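Local coordinates for protein restriction endonuclease AspBHI (Azoarcus sp., PDB 4OC8) that acts as a DNA modification-dependent restriction endonuclease, probably binding DNA that carries modified bases and cleaving it, at residues G44-P55 with P97-R105; P55-L64 with P120-E128. All coordinates share one frame; numbering follows the deposited sequence. Where two conformers were deposited one is given.

Interaction 1 of 2, residues G44-P55 with P97-R105; sequences GGFRYRGTRERP and PRFGNQLLR. With PO4 (phosphate ion), chain F; PO4 (phosphate ion), chain G.
Phe46 and Arg98 meet in a cation-pi contact where strand 46-48 of the PUA-like N-terminal domain packs against the start of helix 100-113. The two side chains run past each other in opposite directions. Their flat groups are inclined by 43°, which rules out a flat stack, yet CZ of Arg98 lies 4.5 Å from the Phe46 ring centroid, near the ring normal, and NH1 sits over the ring centre. With CG set between N and the carbonyl carbon (chi1 70°), the Phe46 ring reaches across to segment 97-105, and its CZ meets the backbone of Gly100. The same guanidinium grips the carbonyl of Phe46 end-on, NH1 at 2.8 Å and NH2 at 3.1 Å from Phe46 O, with the acceptor in the guanidinium plane. Gly44 lays its CA over a face of this group. At the guanidinium edge, Arg98 NH2 also donates to O3 of a phosphate ion, at 2.7 Å, which probably offsets some of its charge.

A second, less certain cation-pi pair lies at the N-cap residue Phe99. In one of two deposited conformers, the Arg52 guanidinium lies flat over the Phe99 ring, planes 14° apart. On helix 100-113, Leu103 sends its two methyls to different partners: CD1 comes within 3.6 Å of Tyr48 CD2, while CD2 approaches Pro55 CG at 3.9 Å. The Tyr48 ring offers a face to the phosphate, probably acquired from the crystallisation liquor, and Tyr48 N donates to O4 of that ion at 3.0 Å.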
loop_
_atom_site.group_PDB
_atom_site.type_symbol
_atom_site.label_atom_id
_atom_site.label_comp_id
_atom_site.label_asym_id
_atom_site.label_seq_id
_atom_site.Cartn_x
_atom_site.Cartn_y
_atom_site.Cartn_z
ATOM N N GLY A 44 1.566 -20.734 31.962
ATOM C CA GLY A 44 1.449 -19.431 31.327
ATOM C C GLY A 44 0.939 -19.333 29.899
ATOM O O GLY A 44 0.936 -20.306 29.145
ATOM N N GLY A 45 0.498 -18.130 29.536
ATOM C CA GLY A 45 0.211 -17.797 28.153
ATOM C C GLY A 45 1.533 -17.669 27.423
ATOM O O GLY A 45 1.628 -17.901 26.220
ATOM N N PHE A 46 2.560 -17.283 28.169
ATOM C CA PHE A 46 3.933 -17.393 27.702
ATOM C C PHE A 46 4.718 -18.230 28.710
ATOM O O PHE A 46 4.593 -18.036 29.918
ATOM C CB PHE A 46 4.567 -16.016 27.517
ATOM C CG PHE A 46 4.827 -15.296 28.801
ATOM C CD1 PHE A 46 3.846 -14.509 29.378
ATOM C CD2 PHE A 46 6.058 -15.403 29.434
ATOM C CE1 PHE A 46 4.081 -13.840 30.567
ATOM C CE2 PHE A 46 6.300 -14.740 30.623
ATOM C CZ PHE A 46 5.308 -13.963 31.195
ATOM N N ARG A 47 5.511 -19.172 28.211
ATOM C CA ARG A 47 6.253 -20.093 29.067
ATOM C C ARG A 47 7.700 -20.185 28.620
ATOM O O ARG A 47 7.986 -20.214 27.422
ATOM C CB ARG A 47 5.625 -21.483 29.018
ATOM C CG ARG A 47 4.116 -21.485 29.114
ATOM C CD ARG A 47 3.565 -22.878 28.941
ATOM N NE ARG A 47 2.157 -22.839 28.573
ATOM C CZ ARG A 47 1.390 -23.914 28.453
ATOM N NH1 ARG A 47 1.898 -25.116 28.678
ATOM N NH2 ARG A 47 0.117 -23.785 28.112
ATOM N N TYR A 48 8.615 -20.241 29.582
ATOM C CA TYR A 48 10.031 -20.374 29.262
ATOM C C TYR A 48 10.701 -21.492 30.052
ATOM O O TYR A 48 10.137 -22.027 31.004
ATOM C CB TYR A 48 10.775 -19.053 29.489
ATOM C CG TYR A 48 10.655 -18.525 30.895
ATOM C CD1 TYR A 48 11.552 -18.906 31.885
ATOM C CD2 TYR A 48 9.637 -17.647 31.236
ATOM C CE1 TYR A 48 11.435 -18.426 33.173
ATOM C CE2 TYR A 48 9.514 -17.161 32.517
ATOM C CZ TYR A 48 10.413 -17.553 33.479
ATOM O OH TYR A 48 10.272 -17.071 34.754
ATOM N N ARG A 49 11.908 -21.844 29.627
ATOM C CA ARG A 49 12.759 -22.747 30.379
ATOM C C ARG A 49 14.012 -21.982 30.773
ATOM O O ARG A 49 14.369 -20.993 30.129
ATOM C CB ARG A 49 13.104 -23.991 29.558
ATOM C CG ARG A 49 11.911 -24.895 29.303
ATOM C CD ARG A 49 12.331 -26.238 28.746
ATOM N NE ARG A 49 13.081 -27.029 29.717
ATOM C CZ ARG A 49 13.554 -28.250 29.479
ATOM N NH1 ARG A 49 13.353 -28.821 28.300
ATOM N NH2 ARG A 49 14.228 -28.899 30.419
ATOM N N GLY A 50 14.671 -22.435 31.833
ATOM C CA GLY A 50 15.791 -21.705 32.394
ATOM C C GLY A 50 15.286 -20.637 33.343
ATOM O O GLY A 50 14.205 -20.771 33.918
ATOM N N THR A 51 16.065 -19.573 33.506
ATOM C CA THR A 51 15.674 -18.470 34.372
ATOM C C THR A 51 15.155 -17.321 33.525
ATOM O O THR A 51 15.265 -17.362 32.303
ATOM C CB THR A 51 16.861 -17.976 35.211
ATOM O OG1 THR A 51 17.868 -17.431 34.349
ATOM C CG2 THR A 51 17.450 -19.124 36.012
ATOM N N ARG A 52 14.587 -16.298 34.156
ATOM C CA ARG A 52 14.132 -15.167 33.371
ATOM C C ARG A 52 15.321 -14.330 32.905
ATOM O O ARG A 52 15.289 -13.795 31.799
ATOM C CB ARG A 52 13.071 -14.335 34.102
ATOM C CG ARG A 52 13.499 -13.712 35.414
ATOM C CD ARG A 52 12.311 -13.017 36.055
ATOM N NE ARG A 52 12.681 -12.233 37.225
ATOM C CZ ARG A 52 13.230 -11.025 37.164
ATOM N NH1 ARG A 52 13.481 -10.469 35.986
ATOM N NH2 ARG A 52 13.534 -10.373 38.277
ATOM N N GLU A 53 16.368 -14.256 33.726
ATOM C CA GLU A 53 17.578 -13.513 33.381
ATOM C C GLU A 53 18.269 -14.130 32.171
ATOM O O GLU A 53 18.710 -13.416 31.269
ATOM C CB GLU A 53 18.553 -13.462 34.564
ATOM C CG GLU A 53 18.012 -12.810 35.835
ATOM C CD GLU A 53 17.121 -13.735 36.661
ATOM O OE1 GLU A 53 16.786 -14.842 36.185
ATOM O OE2 GLU A 53 16.756 -13.350 37.793
ATOM N N ARG A 54 18.363 -15.459 32.162
ATOM C CA ARG A 54 18.930 -16.195 31.031
ATOM C C ARG A 54 18.011 -17.336 30.611
ATOM O O ARG A 54 18.248 -18.490 30.964
ATOM C CB ARG A 54 20.319 -16.751 31.371
ATOM C CG ARG A 54 21.403 -15.698 31.555
ATOM C CD ARG A 54 21.579 -14.845 30.302
ATOM N NE ARG A 54 22.594 -13.807 30.474
ATOM C CZ ARG A 54 22.368 -12.621 31.036
ATOM N NH1 ARG A 54 21.158 -12.312 31.492
ATOM N NH2 ARG A 54 23.354 -11.740 31.148
ATOM N N PRO A 55 16.947 -17.017 29.859
ATOM C CA PRO A 55 16.039 -18.061 29.369
ATOM C C PRO A 55 16.687 -18.899 28.266
ATOM O O PRO A 55 17.349 -18.357 27.380
ATOM C CB PRO A 55 14.856 -17.260 28.817
ATOM C CG PRO A 55 15.448 -15.942 28.428
ATOM C CD PRO A 55 16.534 -15.667 29.430
ATOM N N PRO A 97 3.406 -9.720 36.971
ATOM C CA PRO A 97 3.600 -10.882 37.852
ATOM C C PRO A 97 4.555 -11.957 37.308
ATOM O O PRO A 97 5.373 -12.466 38.079
ATOM C CB PRO A 97 2.179 -11.443 38.026
ATOM C CG PRO A 97 1.345 -10.771 36.987
ATOM C CD PRO A 97 1.979 -9.446 36.732
ATOM N N ARG A 98 4.464 -12.291 36.022
ATOM C CA ARG A 98 5.342 -13.317 35.451
ATOM C C ARG A 98 6.459 -12.752 34.566
ATOM O O ARG A 98 7.161 -13.500 33.886
ATOM C CB ARG A 98 4.529 -14.378 34.700
ATOM C CG ARG A 98 3.506 -15.078 35.577
ATOM C CD ARG A 98 2.783 -16.180 34.828
ATOM N NE ARG A 98 3.677 -17.272 34.459
ATOM C CZ ARG A 98 4.011 -17.581 33.209
ATOM N NH1 ARG A 98 3.518 -16.884 32.191
ATOM N NH2 ARG A 98 4.832 -18.595 32.975
ATOM N N PHE A 99 6.607 -11.431 34.583
ATOM C CA PHE A 99 7.732 -10.729 33.952
ATOM C C PHE A 99 7.872 -10.861 32.429
ATOM O O PHE A 99 8.977 -10.734 31.906
ATOM C CB PHE A 99 9.053 -11.113 34.620
ATOM C CG PHE A 99 9.008 -11.071 36.115
ATOM C CD1 PHE A 99 9.207 -9.877 36.791
ATOM C CD2 PHE A 99 8.778 -12.226 36.849
ATOM C CE1 PHE A 99 9.168 -9.833 38.176
ATOM C CE2 PHE A 99 8.733 -12.193 38.229
ATOM C CZ PHE A 99 8.931 -10.994 38.895
ATOM N N GLY A 100 6.770 -11.091 31.722
ATOM C CA GLY A 100 6.806 -11.206 30.272
ATOM C C GLY A 100 7.362 -9.995 29.540
ATOM O O GLY A 100 8.100 -10.129 28.554
ATOM N N ASN A 101 7.005 -8.806 30.011
ATOM C CA ASN A 101 7.511 -7.592 29.402
ATOM C C ASN A 101 9.013 -7.464 29.597
ATOM O O ASN A 101 9.718 -7.075 28.671
ATOM C CB ASN A 101 6.779 -6.348 29.917
ATOM C CG ASN A 101 5.380 -6.211 29.342
ATOM O OD1 ASN A 101 5.058 -6.795 28.304
ATOM N ND2 ASN A 101 4.542 -5.428 30.010
ATOM N N GLN A 102 9.501 -7.793 30.793
ATOM C CA GLN A 102 10.939 -7.776 31.060
ATOM C C GLN A 102 11.674 -8.732 30.120
ATOM O O GLN A 102 12.732 -8.410 29.580
ATOM C CB GLN A 102 11.233 -8.157 32.510
ATOM C CG GLN A 102 11.812 -7.030 33.344
ATOM C CD GLN A 102 13.049 -6.405 32.716
ATOM O OE1 GLN A 102 13.210 -5.182 32.724
ATOM N NE2 GLN A 102 13.933 -7.244 32.175
ATOM N N LEU A 103 11.093 -9.911 29.930
ATOM C CA LEU A 103 11.623 -10.886 28.996
ATOM C C LEU A 103 11.713 -10.313 27.590
ATOM O O LEU A 103 12.768 -10.379 26.964
ATOM C CB LEU A 103 10.763 -12.147 28.990
ATOM C CG LEU A 103 11.215 -13.240 29.954
ATOM C CD1 LEU A 103 10.347 -14.472 29.802
ATOM C CD2 LEU A 103 12.680 -13.574 29.706
ATOM N N LEU A 104 10.605 -9.759 27.100
ATOM C CA LEU A 104 10.570 -9.173 25.760
ATOM C C LEU A 104 11.650 -8.106 25.610
ATOM O O LEU A 104 12.382 -8.055 24.608
ATOM C CB LEU A 104 9.192 -8.577 25.476
ATOM C CG LEU A 104 8.072 -9.588 25.227
ATOM C CD1 LEU A 104 6.731 -8.891 25.049
ATOM C CD2 LEU A 104 8.391 -10.444 24.013
ATOM N N ARG A 105 11.753 -7.270 26.632
ATOM C CA ARG A 105 12.690 -6.170 26.626
ATOM C C ARG A 105 14.096 -6.712 26.515
ATOM O O ARG A 105 14.899 -6.212 25.739
ATOM C CB ARG A 105 12.556 -5.354 27.906
ATOM C CG ARG A 105 13.617 -4.298 28.034
ATOM C CD ARG A 105 13.774 -3.832 29.453
ATOM N NE ARG A 105 14.710 -2.717 29.524
ATOM C CZ ARG A 105 14.994 -2.058 30.642
ATOM N NH1 ARG A 105 14.411 -2.410 31.784
ATOM N NH2 ARG A 105 15.859 -1.051 30.620
HETATM P P PO4 F . 7.560 -20.636 33.883
HETATM O O1 PO4 F . 8.358 -19.518 34.510
HETATM O O2 PO4 F . 8.119 -21.963 34.348
HETATM O O3 PO4 F . 6.115 -20.523 34.312
HETATM O O4 PO4 F . 7.656 -20.549 32.375
HETATM P P PO4 G . 13.823 -32.617 29.087
HETATM O O1 PO4 G . 14.587 -32.648 30.391
HETATM O O2 PO4 G . 14.059 -33.897 28.314
HETATM O O3 PO4 G . 12.343 -32.471 29.367
HETATM O O4 PO4 G . 14.296 -31.439 28.267
#

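Interaction 2 of 2, residues P55-L64 with P120-E128; sequences PTLLVLTSNL and PPILVFTTE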
loop_
_atom_site.group_PDB
_atom_site.type_symbol
_atom_site.label_atom_id
_atom_site.label_comp_id
_atom_site.label_asym_id
_atom_site.label_seq_id
_atom_site.Cartn_x
_atom_site.Cartn_y
_atom_site.Cartn_z
ATOM N N PRO A 55 16.947 -17.017 29.859
ATOM C CA PRO A 55 16.039 -18.061 29.369
ATOM C C PRO A 55 16.687 -18.899 28.266
ATOM O O PRO A 55 17.349 -18.357 27.380
ATOM C CB PRO A 55 14.856 -17.260 28.817
ATOM C CG PRO A 55 15.448 -15.942 28.428
ATOM C CD PRO A 55 16.534 -15.667 29.430
ATOM N N THR A 56 16.506 -20.213 28.329
ATOM C CA THR A 56 17.093 -21.111 27.342
ATOM C C THR A 56 16.158 -21.315 26.150
ATOM O O THR A 56 16.605 -21.521 25.018
ATOM C CB THR A 56 17.431 -22.473 27.968
ATOM O OG1 THR A 56 16.223 -23.136 28.364
ATOM C CG2 THR A 56 18.316 -22.279 29.185
ATOM N N LEU A 57 14.858 -21.241 26.419
ATOM C CA LEU A 57 13.844 -21.448 25.397
ATOM C C LEU A 57 12.568 -20.694 25.772
ATOM O O LEU A 57 12.192 -20.660 26.940
ATOM C CB LEU A 57 13.541 -22.936 25.276
ATOM C CG LEU A 57 12.693 -23.355 24.086
ATOM C CD1 LEU A 57 13.588 -23.836 22.958
ATOM C CD2 LEU A 57 11.716 -24.425 24.505
ATOM N N LEU A 58 11.903 -20.090 24.790
ATOM C CA LEU A 58 10.677 -19.336 25.060
ATOM C C LEU A 58 9.481 -19.791 24.217
ATOM O O LEU A 58 9.545 -19.807 22.987
ATOM C CB LEU A 58 10.913 -17.834 24.879
ATOM C CG LEU A 58 9.667 -16.954 25.035
ATOM C CD1 LEU A 58 9.008 -17.191 26.379
ATOM C CD2 LEU A 58 9.992 -15.477 24.857
ATOM N N VAL A 59 8.390 -20.150 24.889
ATOM C CA VAL A 59 7.161 -20.567 24.217
ATOM C C VAL A 59 6.057 -19.509 24.337
ATOM O O VAL A 59 5.620 -19.186 25.438
ATOM C CB VAL A 59 6.637 -21.894 24.796
ATOM C CG1 VAL A 59 5.292 -22.240 24.197
ATOM C CG2 VAL A 59 7.623 -22.999 24.544
ATOM N N LEU A 60 5.610 -18.970 23.206
ATOM C CA LEU A 60 4.535 -17.979 23.203
ATOM C C LEU A 60 3.245 -18.588 22.676
ATOM O O LEU A 60 3.214 -19.132 21.568
ATOM C CB LEU A 60 4.906 -16.773 22.342
ATOM C CG LEU A 60 6.171 -16.013 22.732
ATOM C CD1 LEU A 60 6.429 -14.870 21.763
ATOM C CD2 LEU A 60 6.068 -15.501 24.155
ATOM N N THR A 61 2.182 -18.503 23.471
ATOM C CA THR A 61 0.878 -18.985 23.029
ATOM C C THR A 61 -0.089 -17.820 22.837
ATOM O O THR A 61 0.051 -16.770 23.461
ATOM C CB THR A 61 0.271 -20.014 24.003
ATOM O OG1 THR A 61 -0.315 -19.337 25.120
ATOM C CG2 THR A 61 1.337 -20.980 24.492
ATOM N N SER A 62 -1.063 -18.002 21.957
ATOM C CA SER A 62 -2.040 -16.957 21.709
ATOM C C SER A 62 -3.404 -17.540 21.355
ATOM O O SER A 62 -3.495 -18.570 20.696
ATOM C CB SER A 62 -1.549 -16.019 20.610
ATOM O OG SER A 62 -2.413 -14.905 20.482
ATOM N N ASN A 63 -4.460 -16.873 21.811
ATOM C CA ASN A 63 -5.828 -17.316 21.568
ATOM C C ASN A 63 -6.348 -16.797 20.232
ATOM O O ASN A 63 -7.119 -17.476 19.550
ATOM C CB ASN A 63 -6.741 -16.833 22.698
ATOM C CG ASN A 63 -8.034 -17.622 22.786
ATOM O OD1 ASN A 63 -8.491 -18.209 21.804
ATOM N ND2 ASN A 63 -8.630 -17.641 23.970
ATOM N N LEU A 64 -5.918 -15.589 19.872
ATOM C CA LEU A 64 -6.408 -14.888 18.683
ATOM C C LEU A 64 -7.914 -14.646 18.765
ATOM O O LEU A 64 -8.567 -14.398 17.754
ATOM C CB LEU A 64 -6.051 -15.633 17.389
ATOM C CG LEU A 64 -4.595 -16.048 17.136
ATOM C CD1 LEU A 64 -4.437 -16.660 15.748
ATOM C CD2 LEU A 64 -3.648 -14.875 17.311
ATOM N N PRO A 120 16.830 -16.872 23.175
ATOM C CA PRO A 120 16.313 -18.240 23.154
ATOM C C PRO A 120 15.421 -18.454 21.949
ATOM O O PRO A 120 14.803 -17.501 21.480
ATOM C CB PRO A 120 15.472 -18.305 24.429
ATOM C CG PRO A 120 15.011 -16.910 24.638
ATOM C CD PRO A 120 16.133 -16.028 24.162
ATOM N N PRO A 121 15.366 -19.691 21.440
ATOM C CA PRO A 121 14.406 -20.046 20.393
ATOM C C PRO A 121 12.980 -19.735 20.832
ATOM O O PRO A 121 12.559 -20.136 21.920
ATOM C CB PRO A 121 14.596 -21.559 20.247
ATOM C CG PRO A 121 15.999 -21.791 20.655
ATOM C CD PRO A 121 16.264 -20.812 21.767
ATOM N N ILE A 122 12.251 -19.011 19.992
ATOM C CA ILE A 122 10.872 -18.660 20.277
ATOM C C ILE A 122 9.939 -19.600 19.533
ATOM O O ILE A 122 9.916 -19.614 18.304
ATOM C CB ILE A 122 10.577 -17.204 19.874
ATOM C CG1 ILE A 122 11.385 -16.239 20.746
ATOM C CG2 ILE A 122 9.094 -16.907 19.991
ATOM C CD1 ILE A 122 12.434 -15.447 19.988
ATOM N N LEU A 123 9.178 -20.390 20.282
ATOM C CA LEU A 123 8.219 -21.316 19.690
ATOM C C LEU A 123 6.798 -20.782 19.806
ATOM O O LEU A 123 6.254 -20.686 20.905
ATOM C CB LEU A 123 8.306 -22.688 20.363
ATOM C CG LEU A 123 9.642 -23.436 20.305
ATOM C CD1 LEU A 123 9.504 -24.767 20.995
ATOM C CD2 LEU A 123 10.093 -23.630 18.872
ATOM N N VAL A 124 6.199 -20.450 18.669
ATOM C CA VAL A 124 4.852 -19.892 18.630
ATOM C C VAL A 124 3.771 -20.976 18.545
ATOM O O VAL A 124 3.842 -21.876 17.705
ATOM C CB VAL A 124 4.695 -18.941 17.428
ATOM C CG1 VAL A 124 3.326 -18.283 17.436
ATOM C CG2 VAL A 124 5.798 -17.895 17.439
ATOM N N PHE A 125 2.776 -20.885 19.424
ATOM C CA PHE A 125 1.611 -21.765 19.370
ATOM C C PHE A 125 0.337 -20.930 19.413
ATOM O O PHE A 125 0.315 -19.859 20.019
ATOM C CB PHE A 125 1.601 -22.732 20.554
ATOM C CG PHE A 125 2.667 -23.784 20.502
ATOM C CD1 PHE A 125 3.915 -23.553 21.060
ATOM C CD2 PHE A 125 2.414 -25.015 19.917
ATOM C CE1 PHE A 125 4.901 -24.528 21.023
ATOM C CE2 PHE A 125 3.394 -25.993 19.876
ATOM C CZ PHE A 125 4.639 -25.752 20.432
ATOM N N THR A 126 -0.725 -21.415 18.776
ATOM C CA THR A 126 -2.035 -20.778 18.909
ATOM C C THR A 126 -3.070 -21.797 19.375
ATOM O O THR A 126 -3.067 -22.931 18.924
ATOM C CB THR A 126 -2.505 -20.108 17.595
ATOM O OG1 THR A 126 -2.586 -21.085 16.547
ATOM C CG2 THR A 126 -1.552 -19.003 17.187
ATOM N N THR A 127 -3.956 -21.397 20.280
ATOM C CA THR A 127 -4.944 -22.329 20.815
ATOM C C THR A 127 -6.074 -22.587 19.828
ATOM O O THR A 127 -6.635 -21.650 19.260
ATOM C CB THR A 127 -5.562 -21.814 22.122
ATOM O OG1 THR A 127 -6.377 -20.671 21.845
ATOM C CG2 THR A 127 -4.479 -21.434 23.113
ATOM N N GLU A 128 -6.395 -23.863 19.626
ATOM C CA GLU A 128 -7.571 -24.251 18.854
ATOM C C GLU A 128 -8.790 -24.208 19.774
ATOM O O GLU A 128 -9.934 -24.150 19.314
ATOM C CB GLU A 128 -7.400 -25.653 18.258
ATOM C CG GLU A 128 -6.241 -25.790 17.275
ATOM C CD GLU A 128 -6.447 -24.982 16.010
ATOM O OE1 GLU A 128 -7.128 -25.484 15.088
ATOM O OE2 GLU A 128 -5.928 -23.845 15.938
#
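Strands 57-62 and 122-127 run side by side in the same direction, their segment axes 23° apart and 4.6 Å at closest approach. Six backbone hydrogen bonds establish the register: Leu58, Leu60 and Ser62 each use both N and O, straddling Ile122, Val124 and Thr126 to reach the residues before and after them. The series starts with Leu58 N to Pro121 O, 2.9 Å and nearly straight at 168°; Ser62 N to Phe125 O is weak. CA-H...O contacts, such as Ile122 CA to Leu58 O, fill in between.

One face of the pair carries Leu57, Val59, Leu123 and Phe125. CB of Leu57 points away from segment 120-128, but CG lies opposite N (chi1 -169°), and this brings the branched end back. Leu57 CD1 then meets Pro121 CB at 3.7 Å, the side chains crossing at about a right angle, and CD2 meets Leu123 CD1 at 4.2 Å. With an alanine at Leu57 both methyls are gone, and a gap would probably open beside Pro121 and Leu123, leaving Val185 of helix 182-189 with less to pack against. Farther along, Val59 CG1 touches Phe125 CD1 at 3.7 Å.

This is a parallel pairing inside a mixed sheet whose other pairings are mostly antiparallel, within the PUA-clan domain; helices 34-37 and 182-189 cover the face just described.

The other face bears Leu58, Leu60, Ile122 and Val124. Leu60 CD1 rests against Ile122 CG2 at 3.8 Å. Toward its far end the face turns polar: Ser62 OG is hydrogen-bonded to Asp71 OD2, and Thr126 OG1 to Arg137 NE. Beyond the strand, Leu64 CD1 reaches CG2 of Thr126.

From the N terminus the chain passes through 44-55 and 55-64 before reaching 97-105 and 120-128. Interaction 1 closes a loop of 41 intervening residues, interaction 2 one of 55; since the four segments alternate, the loops cross rather than nest. Pro55 belongs to both, and the contact centres lie 11 Å apart. Strands 46-48 and 55-62 are antiparallel neighbours in one sheet, with Arg47 O probably accepting from Val59 N at 2.6 Å. Interaction 1 thus fixes the start of helix 100-113 to that hairpin, while interaction 2 adds strand 122-127, the next strand after the helix, to the far side of strand 55-62.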